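Local coordinates for amine oxidase (Emericella nidulans, PDB 3PGB), which probably oxidises primary amines to aldehydes, using a copper ion and a topaquinone cofactor as other copper amine oxidases do, at residues A[549-554]-A[579-584]; A[596-601]-A[615-620]; A[602-607]-A[682-687]. All coordinates share one frame; numbering follows the deposited sequence.

Interaction 1 (A[549-554]-A[579-584]). With CA (calcium ion), chain E.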
# COMPACT_ATOMS: atom_id res chain seq x y z
N ASN A 549 -10.87 24.91 10.63
CA ASN A 549 -10.67 24.18 9.36
C ASN A 549 -11.98 23.79 8.64
O ASN A 549 -13.07 23.91 9.21
CB ASN A 549 -9.88 22.90 9.62
CG ASN A 549 -8.49 23.16 10.16
OD1 ASN A 549 -7.86 22.26 10.72
ND2 ASN A 549 -8.00 24.39 10.00
N THR A 550 -11.85 23.33 7.40
CA THR A 550 -12.97 22.79 6.62
C THR A 550 -12.54 21.56 5.83
O THR A 550 -11.41 21.49 5.36
CB THR A 550 -13.51 23.83 5.61
OG1 THR A 550 -13.77 25.07 6.27
CG2 THR A 550 -14.80 23.33 4.95
N ILE A 551 -13.44 20.60 5.67
CA ILE A 551 -13.19 19.44 4.82
C ILE A 551 -13.62 19.77 3.40
O ILE A 551 -14.75 20.18 3.18
CB ILE A 551 -13.95 18.19 5.27
CG1 ILE A 551 -13.48 17.74 6.66
CG2 ILE A 551 -13.79 17.08 4.26
CD1 ILE A 551 -11.99 17.54 6.80
N GLU A 552 -12.72 19.60 2.44
CA GLU A 552 -13.05 19.80 1.03
C GLU A 552 -12.93 18.46 0.32
O GLU A 552 -11.95 17.74 0.52
CB GLU A 552 -12.13 20.82 0.37
CG GLU A 552 -12.58 21.18 -1.05
CD GLU A 552 -11.71 22.23 -1.72
OE1 GLU A 552 -12.17 22.88 -2.68
OE2 GLU A 552 -10.55 22.40 -1.30
N LEU A 553 -13.93 18.15 -0.49
CA LEU A 553 -13.90 16.97 -1.34
C LEU A 553 -13.57 17.44 -2.74
O LEU A 553 -14.28 18.27 -3.31
CB LEU A 553 -15.25 16.24 -1.32
CG LEU A 553 -15.79 15.85 0.06
CD1 LEU A 553 -17.18 15.24 -0.06
CD2 LEU A 553 -14.83 14.90 0.76
N VAL A 554 -12.46 16.93 -3.27
CA VAL A 554 -12.06 17.25 -4.62
C VAL A 554 -12.14 15.95 -5.38
O VAL A 554 -11.43 14.99 -5.07
CB VAL A 554 -10.63 17.79 -4.69
CG1 VAL A 554 -10.23 18.02 -6.15
CG2 VAL A 554 -10.53 19.07 -3.89
N SER A 579 -16.47 20.60 -3.49
CA SER A 579 -17.50 20.90 -2.52
C SER A 579 -16.92 20.85 -1.12
O SER A 579 -16.01 20.06 -0.85
CB SER A 579 -18.64 19.88 -2.63
OG SER A 579 -18.24 18.59 -2.19
N PHE A 580 -17.43 21.70 -0.24
CA PHE A 580 -17.06 21.67 1.17
C PHE A 580 -18.13 20.94 1.96
O PHE A 580 -19.32 21.11 1.69
CB PHE A 580 -16.91 23.09 1.71
CG PHE A 580 -15.82 23.88 1.06
CD1 PHE A 580 -14.49 23.65 1.38
CD2 PHE A 580 -16.11 24.88 0.14
CE1 PHE A 580 -13.46 24.39 0.79
CE2 PHE A 580 -15.10 25.63 -0.46
CZ PHE A 580 -13.77 25.38 -0.13
N ILE A 581 -17.73 20.13 2.93
CA ILE A 581 -18.68 19.56 3.88
C ILE A 581 -19.14 20.70 4.79
O ILE A 581 -18.32 21.34 5.44
CB ILE A 581 -18.06 18.42 4.71
CG1 ILE A 581 -17.80 17.20 3.81
CG2 ILE A 581 -18.98 18.02 5.86
CD1 ILE A 581 -17.20 16.02 4.54
N HIS A 582 -20.44 20.96 4.80
CA HIS A 582 -20.98 22.12 5.53
C HIS A 582 -21.35 21.79 6.97
O HIS A 582 -21.29 22.66 7.84
CB HIS A 582 -22.22 22.65 4.83
CG HIS A 582 -21.96 23.19 3.46
ND1 HIS A 582 -21.15 24.28 3.24
CD2 HIS A 582 -22.42 22.80 2.25
CE1 HIS A 582 -21.10 24.53 1.94
NE2 HIS A 582 -21.87 23.65 1.32
N SER A 583 -21.73 20.54 7.20
CA SER A 583 -22.36 20.17 8.46
C SER A 583 -22.13 18.70 8.79
O SER A 583 -21.80 17.89 7.92
CB SER A 583 -23.87 20.49 8.36
OG SER A 583 -24.68 19.36 8.65
N GLU A 584 -22.30 18.36 10.07
CA GLU A 584 -22.22 16.98 10.53
C GLU A 584 -23.30 16.07 9.93
O GLU A 584 -23.20 14.84 10.03
CB GLU A 584 -22.32 16.94 12.05
CG GLU A 584 -21.09 17.47 12.77
CD GLU A 584 -21.21 17.41 14.28
OE1 GLU A 584 -22.36 17.36 14.80
OE2 GLU A 584 -20.17 17.42 14.97
CA CA E . -21.57 17.22 17.15
O HOH W 1 -16.08 20.84 6.57
O HOH W 2 -21.82 16.80 19.47
O HOH W 3 -19.27 16.77 17.81
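Glu552 lays its whole side chain past the ring of Phe580, its non-hydrogen-bonded partner near the open end of an antiparallel beta hairpin. Start at CB, which sits 3.8 Å from Phe580 CD1 and about equally close to CE1. The first torsion puts CG anti to the backbone N (chi1 -172°), where it passes 3.6 Å from the carbonyl O of Ser579. Beyond CG the chain runs extended, so CD comes to 3.7 Å from Phe580 CE1, and OE1 goes on to the CZ corner of the ring. Carboxylate and ring planes differ by only 17°, although the two side chains cross obliquely. Thr550 meets the same ring with its methyl: CG2 approaches Phe580 CD1 to 3.6 Å, while OG1 is engaged by Gln685.

The other face of the hairpin is largely apolar. Ile551 and Ile581 lie side by side and point the same way, CG2 of Ile551 touching CD1 of Ile581 at 3.6 Å. Leu553 keeps CB near Ser579 OG. Leu553 and Ser579 bond through both backbone groups, the tighter one from Leu553 N to Ser579 O at 2.8 Å, and Ile581 N adds a bond to Ile551 O. Beyond this bond a water bridges the two backbones, accepting from Ile551 N and donating to Ile581 O at 2.6 Å. The departing chain reaches Glu584, whose two carboxylate oxygens bind a calcium ion together with Phe677, Asn679, Glu681 and water.

Strand 548-562 is paired on its other edge with strand 597-603, through backbone bonds to Val602, His600 and Gln598; Ile551 also packs on Leu688 and Val690 of strand 686-698, and Ile581 on Leu683.

Interaction 2 (A[596-601]-A[615-620]); sequences QTQLHV and GYRILP
Gln598 and Arg617 stack flat against each other across an antiparallel beta hairpin, that of strands 597-603 and 613-619. Their amide and guanidinium planes are 3° apart, with Gln598 NE2 over the centre of the guanidinium, 3.4 Å from Arg617 CZ. This is a face contact between planar groups: the nearby N and O atoms make no hydrogen bond to one another. Arg617 gets there by bending at chi2 and chi3, which turns CD and then NE back beneath the glutamine; the opposite face of the guanidinium is lined by CD1 of Leu619, offset toward the rim.

His600 is turned against this pair, its ring 58° from the guanidinium plane, and its CD2 rests 3.8 Å from Arg617 CB. Tyr521 and His697 of the second subunit pack against His600 and Gln598, so this face looks toward the dimer partner.

The other face carries Leu599, Val601 and Ile618, with Tyr616 beside them. Ile618 lies side by side with Leu599, its CD1 reaching Val601 CG2 at 3.7 Å and Leu599 CD2 at 3.9 Å. Val690 and Leu692 continue this packing. Val601 and Tyr616 exchange two backbone hydrogen bonds.

The stacked amide is also held at its edge: His600 NE2 donates a hydrogen bond to Gln598 OE1 at 3.2 Å, in the histidine ring plane and onto an in-plane lone pair of the oxygen.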
# COMPACT_ATOMS: atom_id res chain seq x y z
N GLN A 596 -12.11 8.10 -6.93
CA GLN A 596 -12.35 9.32 -7.71
C GLN A 596 -12.45 10.59 -6.87
O GLN A 596 -12.30 11.69 -7.41
CB GLN A 596 -13.59 9.17 -8.61
CG GLN A 596 -13.24 8.61 -10.00
CD GLN A 596 -14.44 8.10 -10.81
OE1 GLN A 596 -14.28 7.30 -11.74
NE2 GLN A 596 -15.65 8.56 -10.45
N THR A 597 -12.69 10.45 -5.57
CA THR A 597 -12.86 11.59 -4.68
C THR A 597 -11.69 11.69 -3.69
O THR A 597 -11.44 10.76 -2.91
CB THR A 597 -14.17 11.49 -3.87
OG1 THR A 597 -15.28 11.36 -4.77
CG2 THR A 597 -14.36 12.72 -2.99
N GLN A 598 -10.99 12.82 -3.73
CA GLN A 598 -9.94 13.10 -2.76
C GLN A 598 -10.55 13.87 -1.59
O GLN A 598 -11.44 14.70 -1.79
CB GLN A 598 -8.80 13.91 -3.40
CG GLN A 598 -8.06 13.18 -4.51
CD GLN A 598 -6.85 13.97 -5.02
OE1 GLN A 598 -6.54 15.05 -4.53
NE2 GLN A 598 -6.16 13.41 -6.01
N LEU A 599 -10.06 13.59 -0.39
CA LEU A 599 -10.56 14.23 0.83
C LEU A 599 -9.45 15.08 1.44
O LEU A 599 -8.37 14.58 1.74
CB LEU A 599 -11.01 13.16 1.81
CG LEU A 599 -11.69 13.68 3.07
CD1 LEU A 599 -12.89 12.81 3.44
CD2 LEU A 599 -10.68 13.75 4.20
N HIS A 600 -9.73 16.38 1.61
CA HIS A 600 -8.74 17.34 2.09
C HIS A 600 -9.20 18.01 3.38
O HIS A 600 -10.36 18.37 3.51
CB HIS A 600 -8.52 18.46 1.05
CG HIS A 600 -8.10 17.97 -0.30
ND1 HIS A 600 -8.11 18.79 -1.40
CD2 HIS A 600 -7.66 16.77 -0.73
CE1 HIS A 600 -7.68 18.12 -2.46
NE2 HIS A 600 -7.41 16.88 -2.08
N VAL A 601 -8.29 18.19 4.32
CA VAL A 601 -8.57 18.96 5.53
C VAL A 601 -7.87 20.29 5.35
O VAL A 601 -6.65 20.34 5.38
CB VAL A 601 -8.07 18.26 6.82
CG1 VAL A 601 -8.43 19.08 8.04
CG2 VAL A 601 -8.67 16.88 6.93
N GLY A 615 -3.90 23.00 3.10
CA GLY A 615 -4.39 21.84 3.85
C GLY A 615 -3.60 20.56 3.65
O GLY A 615 -2.45 20.59 3.21
N TYR A 616 -4.22 19.43 4.00
CA TYR A 616 -3.60 18.11 3.94
C TYR A 616 -4.58 17.09 3.36
O TYR A 616 -5.72 17.00 3.82
CB TYR A 616 -3.18 17.65 5.35
CG TYR A 616 -1.78 18.04 5.76
CD1 TYR A 616 -1.48 19.34 6.14
CD2 TYR A 616 -0.75 17.10 5.78
CE1 TYR A 616 -0.18 19.70 6.54
CE2 TYR A 616 0.54 17.44 6.17
CZ TYR A 616 0.82 18.74 6.55
OH TYR A 616 2.09 19.09 6.92
N ARG A 617 -4.14 16.32 2.36
CA ARG A 617 -4.98 15.26 1.80
C ARG A 617 -4.89 14.05 2.70
O ARG A 617 -3.82 13.72 3.18
CB ARG A 617 -4.56 14.89 0.36
CG ARG A 617 -4.95 13.45 -0.06
CD ARG A 617 -5.53 13.34 -1.46
NE ARG A 617 -4.52 13.14 -2.50
CZ ARG A 617 -4.48 12.11 -3.35
NH1 ARG A 617 -5.38 11.13 -3.32
NH2 ARG A 617 -3.50 12.06 -4.26
N ILE A 618 -6.04 13.41 2.94
CA ILE A 618 -6.07 12.12 3.60
C ILE A 618 -6.41 11.08 2.54
O ILE A 618 -7.42 11.21 1.84
CB ILE A 618 -7.13 12.08 4.73
CG1 ILE A 618 -6.84 13.17 5.77
CG2 ILE A 618 -7.15 10.70 5.38
CD1 ILE A 618 -7.86 13.26 6.87
N LEU A 619 -5.57 10.07 2.40
CA LEU A 619 -5.81 9.02 1.42
C LEU A 619 -5.46 7.65 2.00
O LEU A 619 -4.51 7.52 2.76
CB LEU A 619 -5.00 9.27 0.15
CG LEU A 619 -3.47 9.33 0.24
CD1 LEU A 619 -2.86 9.09 -1.13
CD2 LEU A 619 -2.98 10.65 0.81
N PRO A 620 -6.25 6.62 1.64
CA PRO A 620 -5.93 5.26 2.05
C PRO A 620 -4.77 4.70 1.22
O PRO A 620 -4.99 4.12 0.16
CB PRO A 620 -7.23 4.49 1.76
CG PRO A 620 -7.83 5.22 0.62
CD PRO A 620 -7.45 6.67 0.79

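Interaction 3 (A[602-607]-A[682-687]); sequences VNQDKP and SLNQTD. With CA (calcium ion), chain F; NAG (2-acetamido-2-deoxy-beta-D-glucopyranose), chain C.
Gln685 pushes its amide into the corner where the chain leaves strand 597-603 through a type I turn from Asn603 to Lys606. This is the tight part of the contact. NE2 gives one hydrogen bond to Asn603 OD1 at 2.8 Å and a longer one to Asp605 OD2 at 3.2 Å, the latter from above the carboxylate plane. OE1 takes the backbone N of Gln604 at 2.9 Å, again from above its own carbonyl plane, and is also hydrogen-bonded to Thr550 OG1. A bend at chi2 (-62°) swings CD back toward the turn. Asn603 OD1 in addition accepts from Asp605 N, closing an Asx turn, and the two donors reach it from opposite faces. Gln604 passes its CB and CG alongside Gln685 OE1 and reaches on with NE2 to Asn684 OD1 at 2.9 Å; NE2 also bonds Thr550 OG1.

The outer side is sugar and solvent. Asn684 ND2 carries an N-linked GlcNAc, whose O6 donates a short 2.5 Å bond to OD1 of exposed Asp605, and whose C6 lies 3.7 Å from Gln685 CG. Asp687, farther along, binds a calcium ion with OD1.

The contact is thus almost wholly polar. With both amide ends of Gln685 engaged, its flip is fixed. The O6 bond ties the sugar to the turn as well as to its own asparagine; the two donors at Asp605 would probably favour a charged carboxylate.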
# COMPACT_ATOMS: atom_id res chain seq x y z
N VAL A 602 -8.64 21.36 5.14
CA VAL A 602 -8.08 22.65 4.74
C VAL A 602 -8.47 23.79 5.68
O VAL A 602 -9.37 23.64 6.51
CB VAL A 602 -8.52 23.05 3.31
CG1 VAL A 602 -8.31 21.91 2.34
CG2 VAL A 602 -9.97 23.49 3.30
N ASN A 603 -7.80 24.92 5.53
CA ASN A 603 -8.17 26.14 6.23
C ASN A 603 -8.48 27.21 5.20
O ASN A 603 -7.58 27.76 4.57
CB ASN A 603 -7.06 26.60 7.17
CG ASN A 603 -7.46 27.81 8.00
OD1 ASN A 603 -8.33 28.58 7.61
ND2 ASN A 603 -6.81 27.98 9.14
N GLN A 604 -9.77 27.50 5.04
CA GLN A 604 -10.23 28.46 4.03
C GLN A 604 -9.78 29.88 4.32
O GLN A 604 -9.73 30.70 3.42
CB GLN A 604 -11.75 28.43 3.92
CG GLN A 604 -12.32 27.13 3.40
CD GLN A 604 -13.82 27.22 3.22
OE1 GLN A 604 -14.30 27.77 2.23
NE2 GLN A 604 -14.57 26.69 4.19
N ASP A 605 -9.47 30.18 5.58
CA ASP A 605 -9.04 31.52 5.98
C ASP A 605 -7.53 31.73 5.81
O ASP A 605 -7.03 32.83 6.04
CB ASP A 605 -9.45 31.79 7.43
CG ASP A 605 -10.96 31.77 7.62
OD1 ASP A 605 -11.68 31.89 6.61
OD2 ASP A 605 -11.42 31.64 8.78
N LYS A 606 -6.81 30.68 5.41
CA LYS A 606 -5.38 30.78 5.15
C LYS A 606 -5.03 30.21 3.77
O LYS A 606 -4.34 29.20 3.66
CB LYS A 606 -4.59 30.05 6.25
CG LYS A 606 -4.62 30.75 7.61
CD LYS A 606 -3.53 31.82 7.74
CE LYS A 606 -3.37 32.30 9.18
NZ LYS A 606 -2.90 31.22 10.12
N PRO A 607 -5.52 30.86 2.70
CA PRO A 607 -5.19 30.41 1.36
C PRO A 607 -3.77 30.80 0.97
O PRO A 607 -3.22 31.73 1.55
CB PRO A 607 -6.20 31.17 0.50
CG PRO A 607 -6.37 32.47 1.22
CD PRO A 607 -6.26 32.13 2.69
N SER A 682 -22.03 22.78 12.60
CA SER A 682 -21.35 23.27 11.41
C SER A 682 -19.89 22.84 11.41
O SER A 682 -19.21 22.89 12.44
CB SER A 682 -21.44 24.80 11.33
OG SER A 682 -20.73 25.30 10.21
N LEU A 683 -19.41 22.42 10.25
CA LEU A 683 -18.01 22.07 10.05
C LEU A 683 -17.38 23.03 9.04
O LEU A 683 -16.34 22.72 8.45
CB LEU A 683 -17.89 20.61 9.58
CG LEU A 683 -18.50 19.54 10.50
CD1 LEU A 683 -18.48 18.18 9.81
CD2 LEU A 683 -17.78 19.47 11.84
N ASN A 684 -17.99 24.20 8.86
CA ASN A 684 -17.42 25.25 8.02
C ASN A 684 -16.52 26.17 8.83
O ASN A 684 -17.00 27.01 9.58
CB ASN A 684 -18.51 26.06 7.33
CG ASN A 684 -17.95 27.03 6.31
OD1 ASN A 684 -17.22 26.63 5.40
ND2 ASN A 684 -18.29 28.30 6.44
N GLN A 685 -15.20 26.01 8.67
CA GLN A 685 -14.20 26.79 9.39
C GLN A 685 -14.44 26.81 10.90
O GLN A 685 -14.48 27.86 11.53
CB GLN A 685 -14.09 28.20 8.82
CG GLN A 685 -13.41 28.22 7.47
CD GLN A 685 -11.98 27.73 7.54
OE1 GLN A 685 -11.66 26.65 7.04
NE2 GLN A 685 -11.11 28.52 8.16
N THR A 686 -14.61 25.61 11.46
CA THR A 686 -14.61 25.41 12.90
C THR A 686 -13.57 24.34 13.20
O THR A 686 -12.94 23.82 12.28
CB THR A 686 -15.99 24.94 13.42
OG1 THR A 686 -16.21 23.58 13.05
CG2 THR A 686 -17.10 25.82 12.85
N ASP A 687 -13.41 24.02 14.48
CA ASP A 687 -12.47 22.98 14.91
C ASP A 687 -13.10 21.62 14.65
O ASP A 687 -14.08 21.24 15.29
CB ASP A 687 -12.11 23.15 16.39
CG ASP A 687 -10.97 22.23 16.84
OD1 ASP A 687 -10.67 21.24 16.14
OD2 ASP A 687 -10.37 22.51 17.91
CA CA F . -9.16 20.16 14.70
C1 NAG C . -17.80 29.28 5.51
C2 NAG C . -18.77 30.45 5.46
C3 NAG C . -18.27 31.43 4.41
C4 NAG C . -16.87 31.91 4.74
C5 NAG C . -15.93 30.76 5.13
C6 NAG C . -14.80 31.30 5.98
C7 NAG C . -21.21 30.33 5.79
C8 NAG C . -22.50 29.74 5.30
N2 NAG C . -20.11 29.97 5.13
O3 NAG C . -19.16 32.52 4.34
O4 NAG C . -16.32 32.57 3.61
O5 NAG C . -16.52 29.74 5.90
O6 NAG C . -13.71 31.53 5.13
O7 NAG C . -21.22 31.11 6.75
O HOH W 4 -9.70 21.55 12.67

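Following the chain, 549-554 comes first and is met by 579-584, so interaction 1 closes a hairpin before either of the others begins. Interaction 2 then opens at 596-601 and closes a second hairpin at 615-620. Interaction 3 starts within that second loop, at 602-607, but ends far beyond it at 682-687, so interactions 2 and 3 cross. Strand 597-603 carries segments of both. Strand 548-562 lies next to strands 570-580, 597-603 and 686-698, which joins all three contacts, and Thr550 reaches Gln685 directly. Together they tie two consecutive hairpins of the enzyme domain to the later strand that begins at a calcium site.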